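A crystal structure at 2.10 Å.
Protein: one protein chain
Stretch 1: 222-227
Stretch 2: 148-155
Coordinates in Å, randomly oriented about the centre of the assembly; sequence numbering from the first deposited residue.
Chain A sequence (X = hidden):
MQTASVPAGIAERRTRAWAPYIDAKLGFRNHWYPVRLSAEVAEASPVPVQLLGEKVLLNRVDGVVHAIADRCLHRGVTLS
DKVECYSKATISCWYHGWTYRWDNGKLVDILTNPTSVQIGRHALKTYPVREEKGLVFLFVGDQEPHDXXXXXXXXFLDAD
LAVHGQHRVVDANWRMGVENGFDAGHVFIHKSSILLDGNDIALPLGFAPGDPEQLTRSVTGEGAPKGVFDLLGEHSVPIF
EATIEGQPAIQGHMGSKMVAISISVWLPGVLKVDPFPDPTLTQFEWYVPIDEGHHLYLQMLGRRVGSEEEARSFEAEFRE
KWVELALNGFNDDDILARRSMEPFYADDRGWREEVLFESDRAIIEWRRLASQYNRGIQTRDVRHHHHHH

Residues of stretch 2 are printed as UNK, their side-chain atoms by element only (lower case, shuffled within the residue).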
ATOM      1  N   GLU A 222     -36.488 -16.035  21.939  1.00 50.32           N
ATOM      2  CA  GLU A 222     -35.759 -15.111  22.804  1.00 51.19           C
ATOM      3  C   GLU A 222     -35.240 -15.844  24.038  1.00 49.78           C
ATOM      4  O   GLU A 222     -35.824 -16.845  24.463  1.00 50.58           O
ATOM      5  CB  GLU A 222     -36.667 -13.948  23.228  1.00 54.13           C
ATOM      6  CG  GLU A 222     -37.026 -12.983  22.098  1.00 58.83           C
ATOM      7  CD  GLU A 222     -37.794 -13.654  20.968  1.00 62.46           C
ATOM      8  OE1 GLU A 222     -38.923 -14.138  21.217  1.00 63.62           O
ATOM      9  OE2 GLU A 222     -37.269 -13.697  19.829  1.00 63.11           O
ATOM     10  N   GLY A 223     -34.137 -15.354  24.601  1.00 48.55           N
ATOM     11  CA  GLY A 223     -33.571 -15.978  25.786  1.00 46.69           C
ATOM     12  C   GLY A 223     -32.485 -17.008  25.526  1.00 46.23           C
ATOM     13  O   GLY A 223     -31.742 -17.365  26.441  1.00 47.68           O
ATOM     14  N   ALA A 224     -32.393 -17.490  24.288  1.00 43.29           N
ATOM     15  CA  ALA A 224     -31.390 -18.489  23.915  1.00 40.51           C
ATOM     16  C   ALA A 224     -30.701 -18.076  22.613  1.00 38.06           C
ATOM     17  O   ALA A 224     -31.172 -17.178  21.918  1.00 37.61           O
ATOM     18  CB  ALA A 224     -32.054 -19.855  23.746  1.00 39.82           C
ATOM     19  N   PRO A 225     -29.581 -18.730  22.260  1.00 36.85           N
ATOM     20  CA  PRO A 225     -28.880 -18.374  21.019  1.00 36.19           C
ATOM     21  C   PRO A 225     -29.742 -18.577  19.775  1.00 35.20           C
ATOM     22  O   PRO A 225     -30.596 -19.461  19.741  1.00 33.09           O
ATOM     23  CB  PRO A 225     -27.652 -19.286  21.040  1.00 36.21           C
ATOM     24  CG  PRO A 225     -28.138 -20.488  21.800  1.00 36.27           C
ATOM     25  CD  PRO A 225     -28.907 -19.853  22.935  1.00 36.53           C
ATOM     26  N   LYS A 226     -29.522 -17.743  18.761  1.00 35.47           N
ATOM     27  CA  LYS A 226     -30.278 -17.837  17.520  1.00 33.66           C
ATOM     28  C   LYS A 226     -29.348 -18.301  16.405  1.00 33.26           C
ATOM     29  O   LYS A 226     -28.237 -17.781  16.248  1.00 31.97           O
ATOM     30  CB  LYS A 226     -30.890 -16.479  17.158  1.00 34.31           C
ATOM     31  CG  LYS A 226     -31.817 -15.882  18.222  1.00 35.30           C
ATOM     32  CD  LYS A 226     -32.549 -14.664  17.669  1.00 38.85           C
ATOM     33  CE  LYS A 226     -32.927 -13.657  18.754  1.00 41.73           C
ATOM     34  NZ  LYS A 226     -33.837 -14.212  19.779  1.00 45.32           N
ATOM     35  N   GLY A 227     -29.799 -19.279  15.631  1.00 32.21           N
ATOM     36  CA  GLY A 227     -28.960 -19.791  14.566  1.00 31.86           C
ATOM     37  C   GLY A 227     -29.688 -20.684  13.590  1.00 32.24           C
ATOM     38  O   GLY A 227     -30.920 -20.774  13.608  1.00 29.81           O
ATOM     39  N   UNK A 148     -24.126 -14.377  28.175  1.00 35.71           N
ATOM     40  CA  UNK A 148     -23.119 -14.859  27.237  1.00 35.03           C
ATOM     41  C   UNK A 148     -23.648 -16.072  26.479  1.00 34.00           C
ATOM     42  O   UNK A 148     -23.305 -16.287  25.312  1.00 32.07           O
ATOM     43  c   UNK A 148     -20.254 -14.915  26.075  1.00 31.48           C
ATOM     44  c   UNK A 148     -21.841 -15.259  27.981  1.00 33.55           C
ATOM     45  c   UNK A 148     -19.613 -16.405  27.987  1.00 32.88           C
ATOM     46  c   UNK A 148     -20.763 -15.918  27.113  1.00 34.03           C
ATOM     47  N   UNK A 149     -24.479 -16.860  27.156  1.00 33.19           N
ATOM     48  CA  UNK A 149     -25.059 -18.067  26.581  1.00 33.02           C
ATOM     49  C   UNK A 149     -25.841 -17.802  25.298  1.00 32.60           C
ATOM     50  O   UNK A 149     -25.991 -18.696  24.464  1.00 33.60           O
ATOM     51  c   UNK A 149     -25.956 -18.752  27.611  1.00 34.26           C
ATOM     52  N   UNK A 150     -26.341 -16.582  25.139  1.00 32.45           N
ATOM     53  CA  UNK A 150     -27.095 -16.229  23.943  1.00 32.71           C
ATOM     54  C   UNK A 150     -26.198 -16.020  22.723  1.00 32.54           C
ATOM     55  O   UNK A 150     -26.681 -16.037  21.593  1.00 30.86           O
ATOM     56  c   UNK A 150     -29.204 -15.151  24.950  1.00 40.54           C
ATOM     57  c   UNK A 150     -27.912 -14.955  24.170  1.00 35.18           C
ATOM     58  o   UNK A 150     -30.478 -13.431  26.002  1.00 45.48           O
ATOM     59  o   UNK A 150     -30.402 -13.435  23.813  1.00 45.43           O
ATOM     60  c   UNK A 150     -30.089 -13.918  24.922  1.00 41.84           C
ATOM     61  N   UNK A 151     -24.900 -15.823  22.954  1.00 31.77           N
ATOM     62  CA  UNK A 151     -23.955 -15.590  21.862  1.00 30.83           C
ATOM     63  C   UNK A 151     -22.961 -16.710  21.569  1.00 31.16           C
ATOM     64  O   UNK A 151     -21.962 -16.485  20.887  1.00 30.83           O
ATOM     65  o   UNK A 151     -24.959 -13.130  21.027  1.00 32.11           O
ATOM     66  c   UNK A 151     -24.000 -13.046  21.820  1.00 30.13           C
ATOM     67  c   UNK A 151     -23.172 -14.289  22.096  1.00 31.54           C
ATOM     68  o   UNK A 151     -23.680 -11.979  22.385  1.00 31.52           O
ATOM     69  N   UNK A 152     -23.217 -17.909  22.090  1.00 31.02           N
ATOM     70  CA  UNK A 152     -22.341 -19.050  21.833  1.00 30.28           C
ATOM     71  C   UNK A 152     -23.227 -20.240  21.459  1.00 30.89           C
ATOM     72  O   UNK A 152     -24.406 -20.271  21.804  1.00 31.33           O
ATOM     73  c   UNK A 152     -21.467 -19.403  23.063  1.00 31.46           C
ATOM     74  c   UNK A 152     -22.338 -19.890  24.217  1.00 31.70           C
ATOM     75  c   UNK A 152     -20.650 -18.186  23.480  1.00 31.80           C
ATOM     76  N   UNK A 153     -22.675 -21.230  20.740  1.00 30.31           N
ATOM     77  CA  UNK A 153     -23.484 -22.390  20.349  1.00 31.72           C
ATOM     78  C   UNK A 153     -24.067 -23.160  21.536  1.00 32.99           C
ATOM     79  O   UNK A 153     -23.527 -23.124  22.642  1.00 33.79           O
ATOM     80  c   UNK A 153     -21.504 -22.249  19.027  1.00 30.27           C
ATOM     81  c   UNK A 153     -22.502 -23.248  19.551  1.00 31.07           C
ATOM     82  c   UNK A 153     -21.303 -21.353  20.221  1.00 30.27           C
ATOM     83  N   UNK A 154     -25.191 -23.856  21.318  1.00 34.86           N
ATOM     84  CA  UNK A 154     -25.823 -24.634  22.386  1.00 35.94           C
ATOM     85  C   UNK A 154     -24.834 -25.653  22.946  1.00 36.04           C
ATOM     86  O   UNK A 154     -24.137 -26.332  22.187  1.00 36.83           O
ATOM     87  c   UNK A 154     -27.380 -24.296  20.640  1.00 36.53           C
ATOM     88  c   UNK A 154     -26.988 -25.312  21.672  1.00 36.37           C
ATOM     89  c   UNK A 154     -26.028 -23.855  20.105  1.00 35.01           C
ATOM     90  N   UNK A 155     -24.755 -25.730  24.272  1.00 36.84           N
ATOM     91  CA  UNK A 155     -23.871 -26.689  24.914  1.00 37.01           C
ATOM     92  C   UNK A 155     -22.420 -26.287  25.103  1.00 37.80           C
ATOM     93  O   UNK A 155     -21.660 -27.006  25.757  1.00 36.96           O
TER
HETATM   94  O   HOH W   1     -27.049 -16.219  19.054  1.00 29.86           O
HETATM   95  O   HOH W   2     -30.726 -14.744  21.368  1.00 36.91           O
HETATM   96  O   HOH W   3     -32.973 -12.983  23.232  1.00 53.49           O

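Position 148 carries four side-chain carbons. The chain forks at the second carbon, and no oxygen or nitrogen is present. That pattern is leucine. Leu148 is buried and does not reach stretch 1. Its chi1 is t and its chi2 is p.

Position 149 has a single side-chain carbon. It meets stretch 1 through its backbone: its carbonyl O lies 3.5 Å from Pro225 CD. One side-chain carbon means alanine. The CB of Ala149 points sideways.

Position 150 has three side-chain carbons in a row, and the third carries two oxygens. The middle carbon of its side chain lies 3.7 Å from Gly223 O and 4.0 Å from Ala224 N. A carboxylate after two methylene carbons is glutamate. In Glu150, chi1 is m; chi2 is t, so the chain is extended about CB-CG. Residues 148 to 150 form a short 3-10 segment.

Position 151 has two side-chain carbons, the second bearing two oxygens. It makes no contact with stretch 1. This is aspartate, one carbon shorter than its neighbour. The CB of Asp151 points away from stretch 1. Its backbone N donates a hydrogen bond to Leu148 O at 2.9 Å, which holds the turn together. OD1 of Asp151 is hydrogen-bonded elsewhere in the structure, and OD2 to a residue flanking one of the stretches.

Position 152 has three side-chain carbons, one at the branch and two attached to it. Its carbonyl O sits 3.5 Å from Pro225 CB. Branching at CB with carbon alone means valine. The CB of Val152 points away.

Position 153 has three carbons that close a ring onto the backbone N. Only proline does this. Pro153 is buried, with CB pointing away and no contact with stretch 1. Its pucker is C-gamma exo.

Position 154 repeats the three-carbon ring closed onto N. One ring carbon lies 4.1 Å from Pro225 CG, an apolar contact between two rings. This is also proline, and the ring carbon in contact is CG of Pro154.

Position 155 has no side-chain atoms and is glycine. Its phi/psi of 85/-7 would jam a CB against the carbonyl O of the residue before, which by itself calls for glycine. Gly155 does not touch stretch 1.

The contact is small, burying 252 Å² in all, and no direct hydrogen bond crosses it. Pro225 is at its centre. Its ring meets the carbonyls of Ala149 and Val152 and the ring of Pro154. Pro225 CA also makes a CA-H...O contact with Glu150 O at 3.3 Å. Proline has no N-H to offer, and these carbonyls lie against its carbon atoms. Water supplies the polar links. Water 1 donates to Glu150 O at 2.6 Å and accepts from Lys226 N at 2.9 Å. Water 2 donates to Glu150 OE1 at 2.8 Å and to Ala224 O at 2.5 Å. Water 3 donates to Glu150 OE1 at 2.7 Å and accepts from Gly223 N at 3.0 Å. Glu150 thus joins stretch 1 through both its backbone and its carboxylate.

Stretch 2 148-155: LAEDVPPG
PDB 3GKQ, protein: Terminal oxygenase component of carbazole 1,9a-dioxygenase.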